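Local coordinates for ApaG protein (Pseudomonas aeruginosa, PDB 3NRF) that is of unknown function, belonging to the DUF4354 family and probably carrying a signal sequence in its precursor, at residues L62-E67 against D83-S88. Residues are numbered along the deposited sequence; the frame is centred on the assembly and turned at random.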
loop_
_atom_site.group_PDB
_atom_site.type_symbol
_atom_site.label_atom_id
_atom_site.label_comp_id
_atom_site.label_asym_id
_atom_site.label_seq_id
_atom_site.Cartn_x
_atom_site.Cartn_y
_atom_site.Cartn_z
ATOM N N LEU B 62 -7.982 18.426 -9.216
ATOM C CA LEU B 62 -7.101 17.805 -10.173
ATOM C C LEU B 62 -5.868 18.680 -10.243
ATOM O O LEU B 62 -5.951 19.832 -10.673
ATOM C CB LEU B 62 -7.782 17.686 -11.545
ATOM C CG LEU B 62 -7.013 17.091 -12.697
ATOM C CD1 LEU B 62 -6.618 15.639 -12.344
ATOM C CD2 LEU B 62 -7.751 17.122 -14.033
ATOM N N ASP B 63 -4.733 18.142 -9.788
ATOM C CA ASP B 63 -3.472 18.870 -9.796
ATOM C C ASP B 63 -2.761 18.829 -11.147
ATOM O O ASP B 63 -2.319 19.893 -11.651
ATOM C CB ASP B 63 -2.564 18.367 -8.673
ATOM C CG ASP B 63 -1.345 19.273 -8.480
ATOM O OD1 ASP B 63 -1.516 20.448 -8.091
ATOM O OD2 ASP B 63 -0.218 18.806 -8.687
ATOM N N THR B 64 -2.614 17.635 -11.750
ATOM C CA THR B 64 -2.032 17.493 -13.085
ATOM C C THR B 64 -2.757 16.341 -13.795
ATOM O O THR B 64 -3.355 15.455 -13.127
ATOM C CB THR B 64 -0.512 17.223 -13.088
ATOM O OG1 THR B 64 -0.248 16.050 -12.343
ATOM C CG2 THR B 64 0.279 18.410 -12.466
ATOM N N VAL B 65 -2.679 16.352 -15.117
ATOM C CA VAL B 65 -3.323 15.331 -15.917
ATOM C C VAL B 65 -2.605 15.152 -17.258
ATOM O O VAL B 65 -2.100 16.125 -17.870
ATOM C CB VAL B 65 -4.828 15.708 -16.150
ATOM C CG1 VAL B 65 -4.941 16.932 -17.072
ATOM C CG2 VAL B 65 -5.605 14.542 -16.719
ATOM N N ASP B 66 -2.534 13.913 -17.718
ATOM C CA ASP B 66 -1.924 13.655 -19.005
ATOM C C ASP B 66 -2.734 14.298 -20.107
ATOM O O ASP B 66 -3.953 14.313 -20.076
ATOM C CB ASP B 66 -1.781 12.147 -19.314
ATOM C CG ASP B 66 -0.652 11.475 -18.545
ATOM O OD1 ASP B 66 0.255 12.142 -18.045
ATOM O OD2 ASP B 66 -0.672 10.232 -18.475
ATOM N N GLU B 67 -2.036 14.744 -21.146
ATOM C CA GLU B 67 -2.678 15.366 -22.310
ATOM C C GLU B 67 -3.780 14.509 -22.967
ATOM O O GLU B 67 -4.819 15.047 -23.399
ATOM C CB GLU B 67 -1.615 15.721 -23.354
ATOM C CG GLU B 67 -2.149 16.536 -24.520
ATOM C CD GLU B 67 -1.088 16.823 -25.561
ATOM O OE1 GLU B 67 0.123 16.784 -25.231
ATOM O OE2 GLU B 67 -1.480 17.085 -26.719
ATOM N N ASP B 83 -2.854 9.168 -16.965
ATOM C CA ASP B 83 -2.808 9.408 -15.519
ATOM C C ASP B 83 -3.379 10.750 -15.124
ATOM O O ASP B 83 -3.337 11.713 -15.892
ATOM C CB ASP B 83 -1.381 9.318 -15.036
ATOM C CG ASP B 83 -0.800 7.938 -15.318
ATOM O OD1 ASP B 83 -1.356 6.955 -14.792
ATOM O OD2 ASP B 83 0.169 7.834 -16.091
ATOM N N ALA B 84 -3.951 10.783 -13.929
ATOM C CA ALA B 84 -4.553 11.989 -13.368
ATOM C C ALA B 84 -4.174 12.025 -11.902
ATOM O O ALA B 84 -4.225 10.971 -11.215
ATOM C CB ALA B 84 -6.070 11.946 -13.525
ATOM N N ILE B 85 -3.742 13.171 -11.398
ATOM C CA ILE B 85 -3.319 13.260 -10.004
ATOM C C ILE B 85 -4.154 14.301 -9.266
ATOM O O ILE B 85 -4.219 15.458 -9.718
ATOM C CB ILE B 85 -1.803 13.624 -9.858
ATOM C CG1 ILE B 85 -0.926 12.600 -10.545
ATOM C CG2 ILE B 85 -1.422 13.686 -8.421
ATOM C CD1 ILE B 85 0.587 12.937 -10.443
ATOM N N PHE B 86 -4.774 13.893 -8.173
ATOM C CA PHE B 86 -5.624 14.721 -7.350
ATOM C C PHE B 86 -4.958 15.058 -6.048
ATOM O O PHE B 86 -4.053 14.342 -5.589
ATOM C CB PHE B 86 -7.005 14.070 -7.120
ATOM C CG PHE B 86 -7.737 13.723 -8.402
ATOM C CD1 PHE B 86 -7.495 12.512 -9.036
ATOM C CD2 PHE B 86 -8.633 14.624 -9.010
ATOM C CE1 PHE B 86 -8.128 12.175 -10.210
ATOM C CE2 PHE B 86 -9.266 14.276 -10.202
ATOM C CZ PHE B 86 -9.016 13.044 -10.788
ATOM N N ALA B 87 -5.451 16.097 -5.391
ATOM C CA ALA B 87 -4.807 16.621 -4.173
ATOM C C ALA B 87 -5.761 17.068 -3.081
ATOM O O ALA B 87 -6.927 17.400 -3.314
ATOM C CB ALA B 87 -3.923 17.847 -4.562
ATOM N N SER B 88 -5.244 17.035 -1.873
ATOM C CA SER B 88 -5.879 17.589 -0.675
ATOM C C SER B 88 -4.790 18.130 0.227
ATOM O O SER B 88 -3.650 17.674 0.144
ATOM C CB SER B 88 -6.712 16.574 0.087
ATOM O OG SER B 88 -5.967 15.443 0.509
#
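Leu-62 reaches across to Phe-86 and Ala-84 where strand 59-65 runs antiparallel to strand 79-88. Leu-62 CB lies 4.0 Å from Phe-86 CE2 at the rim of the ring. CG stands anti to the backbone N (chi1 179°), and from it Leu-62 CD1 extends over one face of the Phe-86 ring, 4.0 Å from its centroid and displaced toward CE2, a CH-pi contact. Leu-62 CD1 also meets Ala-84 CB at 3.9 Å and touches the carbonyl oxygen of Ile-85. Val-65 CG2 touches Ala-84 CB as well; Leu-62 with Phe-86 and Val-65 with Ala-84 are non-hydrogen-bonded pairs whose side chains lie on one face of the sheet.

On the other face, Thr-64 and Ile-85 lie side by side, with OG1 of Thr-64 against CD1 of Ile-85; a bound methylpentanediol, probably from the crystallisation liquor, lies close to the threonine. Ile-85 O accepts a 2.7 Å bond from Asp-63 N and a weak, longer one from Thr-64 N, while Ile-85 N gives a nearly straight bond to Thr-64 O.

Past the strand end, Asp-66 N bonds Asp-83 O, and Asp-83 N returns 2.9 Å to Asp-66 OD2, meeting it from above the carboxylate plane. This brings OD2 of Asp-66 within 3.5 Å of OD2 of Asp-83, a like-charge approach probably eased by the salt bridge from Asp-83 to Lys-32. Asp-63 OD1 forms a salt bridge with Arg-61 of its own strand. With Asp-63 and Thr-64 both opposite Ile-85, the arrangement is a classic beta bulge in strand 59-65, where it pairs with strand 79-88 inside an antiparallel sheet.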